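Local coordinates for protein serine repeat antigen 5 (Plasmodium falciparum, PDB 6X42) that adopts the fold of a papain-family cysteine protease of the malaria parasite and is probably a pseudoenzyme, seen here as a pseudo-zymogen, at residues Glu107-Leu112 with Glu127-Val132; Glu166-His169 with Asp173-Val176; Glu196-Tyr201 with Val242-Gly247. One frame throughout, in Å; residues are numbered along the deposited sequence. Where two conformers were deposited one is given.

Contact 1 of 3, residues Glu107-Leu112 with Glu127-Val132; sequences EDYGFL and EQCPKV
F111 and V132 meet across two loops of the helical part of the papain fold. Methyl CG1 of V132 sits over one face of the F111 ring and comes to 3.5 Å from F111 CZ. This is a CH-pi contact. V132 CG1 lies 3.8 Å from the F111 ring centroid, 23° off the ring normal, and so is shifted slightly toward the rim. The two side chains approach from opposite directions. In V132, CG1 is anti to the backbone N (chi1 170°), which turns this methyl onto the ring. The other methyl, V132 CG2, only grazes F111 CD2 at 4.2 Å.

A second, looser contact joins Y109 to C129. C129 SG lies 4.4 Å from Y109 CE2. The sulfur is 5.4 Å from the Y109 ring centroid and 50° off the normal, so it approaches obliquely.

The next shell helps to place these groups. C129 is disulfide-bonded to C84, just past helix 78-83, and Y109 also packs on C84. Y80 of that helix touches both Y109 and V132, so one tyrosine serves both halves of the contact. In segment 107-112, helix 99-109 ends at Y109. G110 follows with positive phi and turns the chain toward F111. The side-chain amide of N138 then binds both G110 O and the backbone N of L112, which holds the turn that carries F111.

No hydrogen bond or ion pair links the two segments. They bury 145 Å² in all, and none of the four touching residues is fully buried. The contact therefore rests on dispersion and a weak CH-pi term between side chains, while the covalent hold on segment 127-132 comes from its disulfide to C84.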
loop_
_atom_site.group_PDB
_atom_site.type_symbol
_atom_site.label_atom_id
_atom_site.label_comp_id
_atom_site.label_asym_id
_atom_site.label_seq_id
_atom_site.Cartn_x
_atom_site.Cartn_y
_atom_site.Cartn_z
ATOM N N GLU A 107 17.052 4.378 2.670
ATOM C CA GLU A 107 18.062 5.279 3.228
ATOM C C GLU A 107 19.454 4.679 3.108
ATOM O O GLU A 107 20.426 5.387 2.817
ATOM C CB GLU A 107 17.759 5.553 4.700
ATOM C CG GLU A 107 16.367 6.113 4.979
ATOM C CD GLU A 107 16.327 7.623 5.073
ATOM O OE1 GLU A 107 17.325 8.268 4.712
ATOM O OE2 GLU A 107 15.299 8.160 5.529
ATOM N N ASP A 108 19.573 3.372 3.351
ATOM C CA ASP A 108 20.882 2.735 3.401
ATOM C C ASP A 108 21.475 2.522 2.012
ATOM O O ASP A 108 22.702 2.544 1.860
ATOM C CB ASP A 108 20.784 1.379 4.116
ATOM C CG ASP A 108 20.502 1.512 5.609
ATOM O OD1 ASP A 108 20.089 0.514 6.237
ATOM O OD2 ASP A 108 20.695 2.618 6.159
ATOM N N TYR A 109 20.637 2.299 1.000
ATOM C CA TYR A 109 21.117 1.945 -0.332
ATOM C C TYR A 109 20.986 3.066 -1.355
ATOM O O TYR A 109 21.799 3.133 -2.276
ATOM C CB TYR A 109 20.418 0.664 -0.828
ATOM C CG TYR A 109 20.961 -0.566 -0.126
ATOM C CD1 TYR A 109 20.539 -0.907 1.158
ATOM C CD2 TYR A 109 21.954 -1.349 -0.721
ATOM C CE1 TYR A 109 21.064 -2.001 1.813
ATOM C CE2 TYR A 109 22.477 -2.450 -0.074
ATOM C CZ TYR A 109 22.035 -2.762 1.192
ATOM O OH TYR A 109 22.554 -3.851 1.842
ATOM N N GLY A 110 20.018 3.968 -1.204
ATOM C CA GLY A 110 19.897 5.091 -2.123
ATOM C C GLY A 110 19.474 4.733 -3.531
ATOM O O GLY A 110 19.428 5.616 -4.395
ATOM N N PHE A 111 19.144 3.472 -3.794
ATOM C CA PHE A 111 18.868 3.015 -5.151
ATOM C C PHE A 111 17.654 2.108 -5.124
ATOM O O PHE A 111 17.599 1.157 -4.338
ATOM C CB PHE A 111 20.082 2.251 -5.695
ATOM C CG PHE A 111 20.211 2.284 -7.196
ATOM C CD1 PHE A 111 21.112 3.139 -7.811
ATOM C CD2 PHE A 111 19.435 1.451 -7.991
ATOM C CE1 PHE A 111 21.240 3.164 -9.197
ATOM C CE2 PHE A 111 19.553 1.472 -9.375
ATOM C CZ PHE A 111 20.458 2.330 -9.979
ATOM N N LEU A 112 16.678 2.409 -5.971
ATOM C CA LEU A 112 15.544 1.520 -6.204
ATOM C C LEU A 112 15.596 1.160 -7.673
ATOM O O LEU A 112 15.202 1.975 -8.528
ATOM C CB LEU A 112 14.208 2.175 -5.868
ATOM C CG LEU A 112 13.979 2.383 -4.381
ATOM C CD1 LEU A 112 12.716 3.203 -4.213
ATOM C CD2 LEU A 112 13.914 1.047 -3.639
ATOM N N GLU A 127 18.137 -14.414 -1.900
ATOM C CA GLU A 127 19.417 -14.587 -2.582
ATOM C C GLU A 127 20.292 -13.345 -2.370
ATOM O O GLU A 127 19.854 -12.318 -1.858
ATOM C CB GLU A 127 19.225 -14.915 -4.069
ATOM C CG GLU A 127 18.951 -13.747 -4.973
ATOM C CD GLU A 127 18.958 -14.069 -6.445
ATOM O OE1 GLU A 127 19.016 -15.262 -6.822
ATOM O OE2 GLU A 127 18.938 -13.108 -7.232
ATOM N N GLN A 128 21.556 -13.454 -2.759
ATOM C CA GLN A 128 22.488 -12.354 -2.552
ATOM C C GLN A 128 22.012 -11.095 -3.269
ATOM O O GLN A 128 21.490 -11.148 -4.382
ATOM C CB GLN A 128 23.864 -12.765 -3.076
ATOM C CG GLN A 128 24.905 -11.679 -2.980
ATOM C CD GLN A 128 26.116 -11.986 -3.811
ATOM O OE1 GLN A 128 26.775 -12.998 -3.589
ATOM N NE2 GLN A 128 26.434 -11.106 -4.768
ATOM N N CYS A 129 22.196 -9.957 -2.618
ATOM C CA CYS A 129 21.872 -8.672 -3.222
ATOM C C CYS A 129 22.681 -8.493 -4.504
ATOM O O CYS A 129 23.910 -8.638 -4.476
ATOM C CB CYS A 129 22.223 -7.570 -2.224
ATOM S SG CYS A 129 21.945 -5.881 -2.800
ATOM N N PRO A 130 22.042 -8.192 -5.633
ATOM C CA PRO A 130 22.771 -8.077 -6.900
ATOM C C PRO A 130 23.531 -6.766 -7.006
ATOM O O PRO A 130 23.165 -5.751 -6.408
ATOM C CB PRO A 130 21.651 -8.130 -7.950
ATOM C CG PRO A 130 20.515 -7.468 -7.259
ATOM C CD PRO A 130 20.602 -7.963 -5.822
ATOM N N LYS A 131 24.603 -6.812 -7.794
ATOM C CA LYS A 131 25.312 -5.600 -8.167
ATOM C C LYS A 131 24.415 -4.729 -9.032
ATOM O O LYS A 131 23.713 -5.225 -9.919
ATOM C CB LYS A 131 26.558 -5.946 -8.986
ATOM C CG LYS A 131 26.977 -4.819 -9.970
ATOM C CD LYS A 131 28.376 -4.955 -10.535
ATOM C CE LYS A 131 28.677 -3.812 -11.509
ATOM N NZ LYS A 131 29.957 -4.013 -12.214
ATOM N N VAL A 132 24.444 -3.425 -8.789
ATOM C CA VAL A 132 23.702 -2.500 -9.636
ATOM C C VAL A 132 24.482 -2.326 -10.930
ATOM O O VAL A 132 25.645 -1.920 -10.912
ATOM C CB VAL A 132 23.471 -1.162 -8.926
ATOM C CG1 VAL A 132 22.926 -0.122 -9.905
ATOM C CG2 VAL A 132 22.513 -1.366 -7.759
#

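Contact 2 of 3, residues Glu166-His169 with Asp173-Val176. With CA (calcium ion), chain C.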
loop_
_atom_site.group_PDB
_atom_site.type_symbol
_atom_site.label_atom_id
_atom_site.label_comp_id
_atom_site.label_asym_id
_atom_site.label_seq_id
_atom_site.Cartn_x
_atom_site.Cartn_y
_atom_site.Cartn_z
ATOM N N GLU A 166 -7.882 1.368 15.960
ATOM C CA GLU A 166 -8.226 1.213 17.370
ATOM C C GLU A 166 -8.091 2.533 18.112
ATOM O O GLU A 166 -8.874 2.809 19.022
ATOM C CB GLU A 166 -7.346 0.139 18.021
ATOM C CG GLU A 166 -7.782 -1.338 17.781
ATOM C CD GLU A 166 -6.669 -2.397 17.989
ATOM O OE1 GLU A 166 -6.695 -3.006 19.072
ATOM O OE2 GLU A 166 -5.897 -2.784 17.117
ATOM N N ARG A 167 -7.117 3.366 17.740
ATOM C CA ARG A 167 -6.969 4.665 18.387
ATOM C C ARG A 167 -8.031 5.657 17.932
ATOM O O ARG A 167 -8.261 6.655 18.608
ATOM C CB ARG A 167 -5.564 5.225 18.151
ATOM C CG ARG A 167 -4.412 4.345 18.708
ATOM C CD ARG A 167 -4.363 4.308 20.244
ATOM N N PHE A 168 -8.705 5.388 16.819
ATOM C CA PHE A 168 -9.782 6.228 16.309
ATOM C C PHE A 168 -11.152 5.602 16.529
ATOM O O PHE A 168 -12.108 5.984 15.851
ATOM C CB PHE A 168 -9.602 6.489 14.810
ATOM C CG PHE A 168 -8.560 7.503 14.487
ATOM C CD1 PHE A 168 -7.227 7.144 14.464
ATOM C CD2 PHE A 168 -8.904 8.809 14.191
ATOM C CE1 PHE A 168 -6.253 8.073 14.161
ATOM C CE2 PHE A 168 -7.935 9.735 13.891
ATOM C CZ PHE A 168 -6.605 9.368 13.873
ATOM N N HIS A 169 -11.274 4.658 17.471
ATOM C CA HIS A 169 -12.520 3.900 17.596
ATOM C C HIS A 169 -13.715 4.801 17.889
ATOM O O HIS A 169 -14.822 4.516 17.420
ATOM C CB HIS A 169 -12.391 2.787 18.647
ATOM C CG HIS A 169 -12.317 3.277 20.062
ATOM N ND1 HIS A 169 -13.393 3.223 20.925
ATOM C CD2 HIS A 169 -11.298 3.828 20.766
ATOM C CE1 HIS A 169 -13.040 3.717 22.099
ATOM N NE2 HIS A 169 -11.775 4.094 22.029
ATOM N N ASP A 173 -14.884 8.821 11.745
ATOM C CA ASP A 173 -15.040 9.775 10.654
ATOM C C ASP A 173 -13.722 10.472 10.344
ATOM O O ASP A 173 -13.412 10.731 9.177
ATOM C CB ASP A 173 -16.111 10.812 11.003
ATOM C CG ASP A 173 -17.517 10.270 10.884
ATOM O OD1 ASP A 173 -17.694 9.114 10.448
ATOM O OD2 ASP A 173 -18.462 11.013 11.234
ATOM N N ALA A 174 -12.929 10.774 11.378
ATOM C CA ALA A 174 -11.639 11.420 11.165
ATOM C C ALA A 174 -10.650 10.456 10.519
ATOM O O ALA A 174 -9.889 10.853 9.634
ATOM C CB ALA A 174 -11.103 11.965 12.490
ATOM N N PHE A 175 -10.672 9.184 10.927
ATOM C CA PHE A 175 -9.816 8.170 10.304
ATOM C C PHE A 175 -10.117 8.062 8.816
ATOM O O PHE A 175 -9.205 8.076 7.982
ATOM C CB PHE A 175 -10.073 6.846 11.032
ATOM C CG PHE A 175 -9.162 5.700 10.651
ATOM C CD1 PHE A 175 -7.843 5.645 11.063
ATOM C CD2 PHE A 175 -9.659 4.623 9.931
ATOM C CE1 PHE A 175 -7.036 4.569 10.754
ATOM C CE2 PHE A 175 -8.856 3.534 9.615
ATOM C CZ PHE A 175 -7.537 3.505 10.035
ATOM N N VAL A 176 -11.404 8.008 8.467
ATOM C CA VAL A 176 -11.825 7.950 7.071
ATOM C C VAL A 176 -11.353 9.183 6.306
ATOM O O VAL A 176 -10.815 9.079 5.190
ATOM C CB VAL A 176 -13.354 7.775 7.000
ATOM C CG1 VAL A 176 -13.873 8.029 5.586
ATOM C CG2 VAL A 176 -13.751 6.394 7.488
HETATM CA CA CA C . -4.740 -4.286 18.848
HETATM O O HOH W 1 -2.931 -3.276 17.680
HETATM O O HOH W 2 -4.328 -3.123 20.849
#
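F168 packs on A174 and F175 where a calcium-binding loop runs into helix 172-186 of the papain fold. The loop follows strand 160-164, and only three residues separate the segments, so the loop packs on the start of the helix it leads into.

The tight part is the phenylalanine pair. F175 CD1 lies over one face of the F168 ring, 3.8 Å from F168 CD1. The ring planes stand at 46° and the centroids are 5.5 Å apart, so the pair is oblique. The side chains cross at about a right angle. Their stems also touch, with F168 CB 3.8 Å from F175 CB. F175 CG is anti to its backbone N (chi1 -173°), which swings the ring back toward the loop. F168 CD2 also rests near the helix backbone, 3.7 Å from F175 N. The methyl of A174 meets the same ring at its edge, close to the ring plane. The side chain of Y163 in strand 160-164 touches both phenylalanines, and F175 is buried.

The loose side is the outer part of the loop. R167 is exposed and its guanidinium group was not modelled, consistent with a mobile end. A weak bond of 3.4 Å from H169 N to E166 O closes the loop turn. E166 points elsewhere, to a calcium ion. Two waters, each with its O 2.4 Å from the calcium, and D215 OD1 are among its other ligands. The E166 carboxylate is bidentate, with OE1 at 2.4 Å and OE2 at 2.6 Å from the metal.

Contact 3 of 3, residues Glu196-Tyr201 with Val242-Gly247; sequences ENVMGY and VRNSWG. With CA (calcium ion), chain B.
The loop with V198 runs past the end of strand 236-243 at a distance, V198 CA and N244 CA being 10.0 Å apart, so side chains alone bridge the gap. W246 does most of the bridging. V198 CG2 touches its outer six-membered ring, at 3.6 Å from both W246 CH2 and W246 CZ3. The approach is oblique. M199 bends at chi2 (-64°) and brings its end back to the same corner, with M199 CE 3.7 Å from W246 CH2. M199 SD is 5.0 Å from the centroid of that ring, an oblique Met-aromatic contact. M199 has two conformers, so this part is less certain.

Behind V198, a 3-10 turn carries E196 and N197. E196 OE2 (2.3 Å) and N197 OD1 (2.4 Å) bind a calcium ion together with D214.

On the strand side, N244 ND2 lies 3.3 Å above the W246 ring plane, toward its rim. N244 OD1 accepts S245 N at 2.9 Å from above the carbonyl plane, and also bonds H219 NE2. These bonds fix the rotation of the amide. W250 meets W246 edge-to-face.

H219, N244 and W246 correspond in all likelihood to the His-Asn-Trp cluster of papain-like active sites, and S53 probably stands where the usual cysteine would be, consistent with a pseudoprotease.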
loop_
_atom_site.group_PDB
_atom_site.type_symbol
_atom_site.label_atom_id
_atom_site.label_comp_id
_atom_site.label_asym_id
_atom_site.label_seq_id
_atom_site.Cartn_x
_atom_site.Cartn_y
_atom_site.Cartn_z
ATOM N N GLU A 196 -5.888 -13.664 7.185
ATOM C CA GLU A 196 -6.973 -14.629 7.327
ATOM C C GLU A 196 -8.310 -14.038 6.904
ATOM O O GLU A 196 -9.175 -14.758 6.394
ATOM C CB GLU A 196 -7.061 -15.143 8.773
ATOM C CG GLU A 196 -7.677 -14.156 9.763
ATOM C CD GLU A 196 -7.860 -14.695 11.176
ATOM O OE1 GLU A 196 -7.056 -15.559 11.609
ATOM O OE2 GLU A 196 -8.766 -14.192 11.882
ATOM N N ASN A 197 -8.498 -12.737 7.124
ATOM C CA ASN A 197 -9.800 -12.126 6.961
ATOM C C ASN A 197 -10.244 -12.065 5.514
ATOM O O ASN A 197 -11.447 -11.917 5.268
ATOM C CB ASN A 197 -9.835 -10.734 7.580
ATOM C CG ASN A 197 -9.779 -10.792 9.092
ATOM O OD1 ASN A 197 -10.163 -11.803 9.679
ATOM N ND2 ASN A 197 -9.304 -9.745 9.727
ATOM N N VAL A 198 -9.321 -12.195 4.556
ATOM C CA VAL A 198 -9.660 -12.184 3.130
ATOM C C VAL A 198 -9.582 -13.565 2.507
ATOM O O VAL A 198 -9.665 -13.692 1.277
ATOM C CB VAL A 198 -8.837 -11.145 2.339
ATOM C CG1 VAL A 198 -8.968 -9.763 2.957
ATOM C CG2 VAL A 198 -7.369 -11.535 2.237
ATOM N N MET A 199 -9.499 -14.615 3.331
ATOM C CA MET A 199 -9.353 -15.989 2.869
ATOM C C MET A 199 -10.677 -16.689 2.598
ATOM O O MET A 199 -10.667 -17.804 2.058
ATOM C CB MET A 199 -8.603 -16.807 3.919
ATOM C CG MET A 199 -7.174 -16.404 4.109
ATOM S SD MET A 199 -6.168 -16.661 2.655
ATOM C CE MET A 199 -4.549 -16.351 3.374
ATOM N N GLY A 200 -11.802 -16.085 2.978
ATOM C CA GLY A 200 -13.084 -16.734 2.755
ATOM C C GLY A 200 -13.366 -16.923 1.276
ATOM O O GLY A 200 -12.946 -16.140 0.418
ATOM N N TYR A 201 -14.109 -17.984 0.978
ATOM C CA TYR A 201 -14.542 -18.243 -0.391
ATOM C C TYR A 201 -15.210 -17.012 -1.013
ATOM O O TYR A 201 -15.081 -16.751 -2.216
ATOM C CB TYR A 201 -15.534 -19.409 -0.340
ATOM C CG TYR A 201 -16.221 -19.679 -1.648
ATOM C CD1 TYR A 201 -15.578 -20.361 -2.662
ATOM C CD2 TYR A 201 -17.515 -19.237 -1.871
ATOM C CE1 TYR A 201 -16.211 -20.598 -3.877
ATOM C CE2 TYR A 201 -18.158 -19.479 -3.067
ATOM C CZ TYR A 201 -17.500 -20.149 -4.067
ATOM O OH TYR A 201 -18.151 -20.378 -5.261
ATOM N N VAL A 242 -9.429 -1.770 -2.296
ATOM C CA VAL A 242 -8.172 -2.278 -1.754
ATOM C C VAL A 242 -7.460 -3.105 -2.818
ATOM O O VAL A 242 -8.050 -4.002 -3.431
ATOM C CB VAL A 242 -8.413 -3.119 -0.483
ATOM C CG1 VAL A 242 -7.092 -3.620 0.109
ATOM C CG2 VAL A 242 -9.187 -2.321 0.547
ATOM N N ARG A 243 -6.177 -2.809 -3.002
ATOM C CA ARG A 243 -5.265 -3.560 -3.863
ATOM C C ARG A 243 -4.517 -4.594 -3.033
ATOM O O ARG A 243 -3.940 -4.268 -1.991
ATOM C CB ARG A 243 -4.256 -2.601 -4.492
ATOM C CG ARG A 243 -3.213 -3.246 -5.413
ATOM C CD ARG A 243 -2.317 -2.198 -5.945
ATOM N NE ARG A 243 -1.121 -2.677 -6.619
ATOM C CZ ARG A 243 -0.932 -2.747 -7.932
ATOM N NH1 ARG A 243 -1.903 -2.535 -8.795
ATOM N NH2 ARG A 243 0.267 -3.017 -8.394
ATOM N N ASN A 244 -4.494 -5.834 -3.516
ATOM C CA ASN A 244 -3.700 -6.915 -2.941
ATOM C C ASN A 244 -2.584 -7.287 -3.910
ATOM O O ASN A 244 -2.559 -6.829 -5.052
ATOM C CB ASN A 244 -4.608 -8.111 -2.630
ATOM C CG ASN A 244 -4.089 -9.009 -1.522
ATOM O OD1 ASN A 244 -2.982 -8.853 -1.012
ATOM N ND2 ASN A 244 -4.920 -9.976 -1.151
ATOM N N SER A 245 -1.666 -8.134 -3.438
ATOM C CA SER A 245 -0.495 -8.581 -4.176
ATOM C C SER A 245 -0.484 -10.105 -4.339
ATOM O O SER A 245 0.565 -10.755 -4.224
ATOM C CB SER A 245 0.801 -8.072 -3.547
ATOM O OG SER A 245 0.863 -8.338 -2.161
ATOM N N TRP A 246 -1.662 -10.668 -4.618
ATOM C CA TRP A 246 -1.838 -12.104 -4.822
ATOM C C TRP A 246 -2.183 -12.409 -6.273
ATOM O O TRP A 246 -2.747 -13.469 -6.587
ATOM C CB TRP A 246 -2.872 -12.677 -3.853
ATOM C CG TRP A 246 -2.455 -12.645 -2.399
ATOM C CD1 TRP A 246 -1.228 -12.347 -1.889
ATOM C CD2 TRP A 246 -3.295 -12.928 -1.274
ATOM N NE1 TRP A 246 -1.262 -12.403 -0.513
ATOM C CE2 TRP A 246 -2.516 -12.771 -0.114
ATOM C CE3 TRP A 246 -4.641 -13.293 -1.140
ATOM C CZ2 TRP A 246 -3.043 -12.945 1.168
ATOM C CZ3 TRP A 246 -5.149 -13.481 0.124
ATOM C CH2 TRP A 246 -4.355 -13.302 1.262
ATOM N N GLY A 247 -1.815 -11.500 -7.169
ATOM C CA GLY A 247 -2.020 -11.682 -8.580
ATOM C C GLY A 247 -3.387 -11.233 -9.044
ATOM O O GLY A 247 -4.292 -10.961 -8.251
HETATM CA CA CA B . -10.487 -12.642 11.877
HETATM O O HOH W 3 -12.407 -11.160 11.679
#

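Overall arrangement
The three contacts follow one another along the chain and none touches another. Contacts 1 and 2 lie on opposite sides of the chain's centre, with centres 37 Å apart. Contact 1 belongs to the helical part, contacts 2 and 3 to the part built around the mixed sheet. Contact 3 probably borders the papain-type active-site cleft, with its centre 29 Å from that of contact 1 and 23 Å from that of contact 2. Contacts 2 and 3 come nearest, about 11 Å between nearest atoms. Contacts 2 and 3 each have their own calcium ion. D215 binds the first of these metals and D214 the second, so two consecutive residues supply one ligand residue to each calcium.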